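Local coordinates for ribosome inactivating type 1 protein (Iris hollandica, PDB 3MVG) that is a single-chain, type 1 ribosome-inactivating protein from a monocot plant, sharing the mixed alpha/beta fold of that toxin family, at residues Ser117-Asn121 and Ile195-Thr199; Asn200-Leu204 and Pro219-Gln223. All blocks are in the same frame, centred on the assembly; numbering follows the deposited sequence. Where two conformers were deposited one is given.

Helix 192-199 and the helix that follows it, 201-210, run in series, and each supplies one side of a contact. Contact 1 joins the first to the loop after helix 108-115; contact 2 joins the start of the second to strand 215-223. The centres lie about 15 Å apart, but the two contacts touch. Asp-196 OD1 and Gln-223 N form a probable hydrogen bond of 2.8 Å, and Leu-197 CD1 packs 4.0 Å from Leu-222 CD1. Bound glycerol, probably from the crystallisation liquor, lies about 5 Å from the side chain of Arg-119 in contact 1 and about 4 Å from that of Leu-222 in contact 2.

Contact 1 (Ser117-Asn121 and Ile195-Thr199); sequences SNREN and IDLQT. Unlike the reference sequence in segment 117-121: Ser-117 (reference Gln).
Arg-119 meets Gln-198 side-on and spends two nitrogens on one oxygen. NE donates to Gln-198 OE1 at 2.9 Å, and NH1 donates to the same Gln-198 OE1 at 2.8 Å. Both hydrogen bonds are bent, as their sharing of one acceptor requires. The guanidinium and amide planes lie 12° apart, so the two flat groups meet edge to edge; NH1 approaches nearly in line with the carbonyl (C=O...N 161°), while NE comes in the carbonyl plane but farther off that line. Ile-195, which has two conformers, lies across one face of the guanidinium: in the conformer described, CD1 sits 4.1 Å above the plane of Arg-119, over its centre, while CG2 comes closer, 3.3 Å from Arg-119 NH1. The CD1 methyl also meets Glu-120, whose CG is 3.3 Å from Ile-195 CD1, the two side chains crossing at about a right angle. NH1 has a further partner, a water 2.7 Å from Arg-119 NH1. That water donates to Thr-199 OG1 at 2.6 Å. Thr-199 OG1 in turn donates to Ile-195 O at 2.9 Å, reaching it from the face opposite to Thr-199 N, and the hydroxyl is thereby tied back to its own helix. With CG of Arg-119 wedged between backbone N and carbonyl carbon (chi1 71°), the chain then runs extended to NE and carries the guanidinium across to the helix. In the second shell, Gln-112 OE1 accepts from Arg-119 NH2, Tyr-108 makes a cation-pi contact with the same arginine, and Gln-157 OE1 holds Gln-198 NE2, which fixes the amide's orientation. The polar cluster thus ties the loop after helix 108-115 and helix 192-199 to the long central helix 146-164 of the ribosome-inactivating protein fold.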
loop_
_atom_site.group_PDB
_atom_site.type_symbol
_atom_site.label_atom_id
_atom_site.label_comp_id
_atom_site.label_asym_id
_atom_site.label_seq_id
_atom_site.Cartn_x
_atom_site.Cartn_y
_atom_site.Cartn_z
ATOM N N SER A 117 -11.421 -7.037 25.309
ATOM C CA SER A 117 -10.490 -7.564 24.326
ATOM C C SER A 117 -9.572 -6.451 23.851
ATOM O O SER A 117 -10.041 -5.369 23.498
ATOM C CB SER A 117 -11.266 -8.124 23.131
ATOM O OG SER A 117 -12.416 -8.832 23.562
ATOM N N ASN A 118 -8.268 -6.709 23.851
ATOM C CA ASN A 118 -7.337 -5.803 23.210
ATOM C C ASN A 118 -7.420 -5.982 21.696
ATOM O O ASN A 118 -7.669 -7.084 21.208
ATOM C CB ASN A 118 -5.941 -6.086 23.756
ATOM C CG ASN A 118 -4.856 -5.818 22.767
ATOM O OD1 ASN A 118 -4.601 -4.680 22.387
ATOM N ND2 ASN A 118 -4.173 -6.874 22.369
ATOM N N ARG A 119 -7.223 -4.901 20.949
ATOM C CA ARG A 119 -7.364 -4.994 19.498
ATOM C C ARG A 119 -6.283 -5.844 18.816
ATOM O O ARG A 119 -6.469 -6.275 17.678
ATOM C CB ARG A 119 -7.526 -3.618 18.859
ATOM C CG ARG A 119 -6.303 -2.736 18.844
ATOM C CD ARG A 119 -6.763 -1.321 18.593
ATOM N NE ARG A 119 -5.700 -0.335 18.437
ATOM C CZ ARG A 119 -5.051 0.251 19.441
ATOM N NH1 ARG A 119 -4.133 1.165 19.172
ATOM N NH2 ARG A 119 -5.297 -0.083 20.701
ATOM N N GLU A 120 -5.190 -6.137 19.523
ATOM C CA GLU A 120 -4.205 -7.109 19.038
ATOM C C GLU A 120 -4.829 -8.487 18.831
ATOM O O GLU A 120 -4.278 -9.314 18.107
ATOM C CB GLU A 120 -3.014 -7.233 19.999
ATOM C CG GLU A 120 -2.009 -6.103 19.922
ATOM C CD GLU A 120 -0.894 -6.212 20.948
ATOM O OE1 GLU A 120 -0.310 -7.308 21.100
ATOM O OE2 GLU A 120 -0.589 -5.185 21.590
ATOM N N ASN A 121 -5.974 -8.723 19.470
ATOM C CA ASN A 121 -6.650 -10.022 19.414
ATOM C C ASN A 121 -7.962 -10.020 18.623
ATOM O O ASN A 121 -8.765 -10.949 18.728
ATOM C CB ASN A 121 -6.862 -10.558 20.838
ATOM C CG ASN A 121 -5.563 -10.646 21.623
ATOM O OD1 ASN A 121 -4.544 -11.107 21.111
ATOM N ND2 ASN A 121 -5.593 -10.190 22.867
ATOM N N ILE A 195 -0.254 -0.802 15.904
ATOM C CA ILE A 195 -0.790 -0.130 17.077
ATOM C C ILE A 195 0.020 1.111 17.461
ATOM O O ILE A 195 -0.546 2.143 17.826
ATOM C CB ILE A 195 -0.910 -1.107 18.260
ATOM C CG1 ILE A 195 -1.986 -2.149 17.958
ATOM C CG2 ILE A 195 -1.248 -0.373 19.537
ATOM C CD1 ILE A 195 -2.408 -2.938 19.159
ATOM N N ASP A 196 1.346 1.013 17.365
ATOM C CA ASP A 196 2.218 2.140 17.689
ATOM C C ASP A 196 2.093 3.246 16.652
ATOM O O ASP A 196 2.174 4.428 16.980
ATOM C CB ASP A 196 3.669 1.697 17.845
ATOM C CG ASP A 196 4.456 2.626 18.734
ATOM O OD1 ASP A 196 5.640 2.851 18.440
ATOM O OD2 ASP A 196 3.886 3.141 19.726
ATOM N N LEU A 197 1.857 2.861 15.405
ATOM C CA LEU A 197 1.604 3.830 14.366
ATOM C C LEU A 197 0.340 4.641 14.694
ATOM O O LEU A 197 0.355 5.876 14.702
ATOM C CB LEU A 197 1.487 3.105 13.035
ATOM C CG LEU A 197 1.485 3.966 11.787
ATOM C CD1 LEU A 197 2.787 4.763 11.657
ATOM C CD2 LEU A 197 1.275 3.067 10.581
ATOM N N GLN A 198 -0.742 3.934 15.028
ATOM C CA GLN A 198 -1.996 4.573 15.413
ATOM C C GLN A 198 -1.796 5.549 16.569
ATOM O O GLN A 198 -2.307 6.665 16.543
ATOM C CB GLN A 198 -3.047 3.527 15.805
ATOM C CG GLN A 198 -3.478 2.607 14.675
ATOM C CD GLN A 198 -4.323 1.447 15.165
ATOM O OE1 GLN A 198 -4.538 1.278 16.365
ATOM N NE2 GLN A 198 -4.808 0.643 14.239
ATOM N N THR A 199 -1.046 5.114 17.586
ATOM C CA THR A 199 -0.766 5.922 18.783
ATOM C C THR A 199 -0.020 7.220 18.463
ATOM O O THR A 199 -0.160 8.216 19.174
ATOM C CB THR A 199 0.063 5.088 19.804
ATOM O OG1 THR A 199 -0.627 3.867 20.104
ATOM C CG2 THR A 199 0.341 5.853 21.094
HETATM O O HOH W 1 -3.183 3.446 20.340
#

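Contact 2 (Asn200-Leu204 and Pro219-Gln223); sequences NWQTL and PVKLQ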
loop_
_atom_site.group_PDB
_atom_site.type_symbol
_atom_site.label_atom_id
_atom_site.label_comp_id
_atom_site.label_asym_id
_atom_site.label_seq_id
_atom_site.Cartn_x
_atom_site.Cartn_y
_atom_site.Cartn_z
ATOM N N ASN A 200 0.762 7.199 17.387
ATOM C CA ASN A 200 1.642 8.311 17.049
ATOM C C ASN A 200 1.130 9.252 15.969
ATOM O O ASN A 200 1.891 10.074 15.453
ATOM C CB ASN A 200 3.035 7.784 16.699
ATOM C CG ASN A 200 3.855 7.500 17.931
ATOM O OD1 ASN A 200 4.412 8.423 18.539
ATOM N ND2 ASN A 200 3.899 6.240 18.341
ATOM N N TRP A 201 -0.159 9.164 15.652
ATOM C CA TRP A 201 -0.714 9.995 14.590
ATOM C C TRP A 201 -0.588 11.488 14.863
ATOM O O TRP A 201 -0.142 12.233 13.994
ATOM C CB TRP A 201 -2.161 9.626 14.308
ATOM C CG TRP A 201 -2.757 10.420 13.183
ATOM C CD1 TRP A 201 -2.336 10.453 11.876
ATOM C CD2 TRP A 201 -3.872 11.311 13.270
ATOM N NE1 TRP A 201 -3.138 11.299 11.149
ATOM C CE2 TRP A 201 -4.086 11.837 11.981
ATOM C CE3 TRP A 201 -4.723 11.696 14.313
ATOM C CZ2 TRP A 201 -5.121 12.725 11.705
ATOM C CZ3 TRP A 201 -5.742 12.578 14.042
ATOM C CH2 TRP A 201 -5.940 13.087 12.746
ATOM N N GLN A 202 -0.971 11.923 16.059
ATOM C CA GLN A 202 -0.843 13.338 16.403
ATOM C C GLN A 202 0.624 13.785 16.378
ATOM O O GLN A 202 0.952 14.824 15.797
ATOM C CB GLN A 202 -1.501 13.672 17.751
ATOM C CG GLN A 202 -1.147 15.082 18.223
ATOM C CD GLN A 202 -2.001 15.605 19.356
ATOM O OE1 GLN A 202 -1.713 16.670 19.908
ATOM N NE2 GLN A 202 -3.067 14.895 19.687
ATOM N N THR A 203 1.503 12.978 16.969
ATOM C CA THR A 203 2.920 13.305 17.028
ATOM C C THR A 203 3.508 13.459 15.627
ATOM O O THR A 203 4.195 14.446 15.341
ATOM C CB THR A 203 3.692 12.257 17.847
ATOM O OG1 THR A 203 3.236 12.306 19.204
ATOM C CG2 THR A 203 5.191 12.519 17.817
ATOM N N LEU A 204 3.230 12.496 14.749
ATOM C CA LEU A 204 3.714 12.564 13.382
ATOM C C LEU A 204 3.120 13.771 12.654
ATOM O O LEU A 204 3.830 14.469 11.917
ATOM C CB LEU A 204 3.406 11.262 12.629
ATOM C CG LEU A 204 4.232 10.030 13.040
ATOM C CD1 LEU A 204 3.573 8.744 12.558
ATOM C CD2 LEU A 204 5.680 10.112 12.542
ATOM N N PRO A 219 12.676 13.769 16.096
ATOM C CA PRO A 219 12.491 12.463 15.466
ATOM C C PRO A 219 11.578 11.540 16.277
ATOM O O PRO A 219 11.579 11.571 17.509
ATOM C CB PRO A 219 13.917 11.920 15.383
ATOM C CG PRO A 219 14.747 13.158 15.193
ATOM C CD PRO A 219 14.090 14.194 16.070
ATOM N N VAL A 220 10.789 10.740 15.565
ATOM C CA VAL A 220 9.743 9.926 16.170
ATOM C C VAL A 220 10.134 8.452 16.111
ATOM O O VAL A 220 10.239 7.867 15.030
ATOM C CB VAL A 220 8.382 10.143 15.445
ATOM C CG1 VAL A 220 7.282 9.306 16.097
ATOM C CG2 VAL A 220 7.995 11.619 15.439
ATOM N N LYS A 221 10.348 7.850 17.277
ATOM C CA LYS A 221 10.632 6.422 17.337
ATOM C C LYS A 221 9.330 5.628 17.272
ATOM O O LYS A 221 8.371 5.933 17.980
ATOM C CB LYS A 221 11.401 6.076 18.611
ATOM C CG LYS A 221 11.822 4.613 18.695
ATOM C CD LYS A 221 12.487 4.277 20.029
ATOM C CE LYS A 221 11.504 4.346 21.192
ATOM N NZ LYS A 221 10.639 3.150 21.302
ATOM N N LEU A 222 9.321 4.610 16.418
ATOM C CA LEU A 222 8.169 3.725 16.256
ATOM C C LEU A 222 8.567 2.275 16.439
ATOM O O LEU A 222 9.600 1.839 15.937
ATOM C CB LEU A 222 7.551 3.882 14.863
ATOM C CG LEU A 222 6.922 5.219 14.474
ATOM C CD1 LEU A 222 6.497 5.165 13.018
ATOM C CD2 LEU A 222 5.736 5.561 15.359
ATOM N N GLN A 223 7.732 1.526 17.148
ATOM C CA GLN A 223 7.885 0.079 17.203
ATOM C C GLN A 223 7.500 -0.530 15.869
ATOM O O GLN A 223 6.491 -0.142 15.274
ATOM C CB GLN A 223 6.984 -0.522 18.281
ATOM C CG GLN A 223 7.229 0.015 19.673
ATOM C CD GLN A 223 8.575 -0.384 20.257
ATOM O OE1 GLN A 223 9.084 -1.486 20.018
ATOM N NE2 GLN A 223 9.153 0.511 21.040
HETATM O O HOH W 2 7.051 7.996 19.459
#
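Val-220 faces Leu-204, Thr-203 and Asn-200 where helix 201-210 lies against a two-stranded antiparallel hairpin, strands 215-223 and 229-234, in the C-terminal part of the ribosome-inactivating protein fold. The apolar contacts centre on the valine. Leu-204 CD2 is 4.0 Å from Val-220 CB and about as far from both valine methyls, so it rests against the whole branch point. Thr-203 adds its methyl, CG2 lying 3.8 Å from Val-220 CG2; this methyl is anti to the backbone N (OG1 takes the place beside it, chi1 -65°). One turn back, Asn-200 lies alongside Leu-222, the two side chains pointing in opposite directions, and Leu-222 CD2 is 3.7 Å from Asn-200 CB. Leu-222 also packs on Ile-232 of the partner strand 229-234.

Polar contacts gather at Asn-200, the junction residue between helices 192-199 and 201-210. Its side chain makes no capping bond to the second helix; ND2 donates instead to Asp-196 O of the first. The backbone does join the new helix, with Leu-204 N donating to Asn-200 O. No direct hydrogen bond crosses to the strand, but a water, which has other acceptors competing for its protons, lies 2.8 Å from Asn-200 OD1 and 2.9 Å from Lys-221 O.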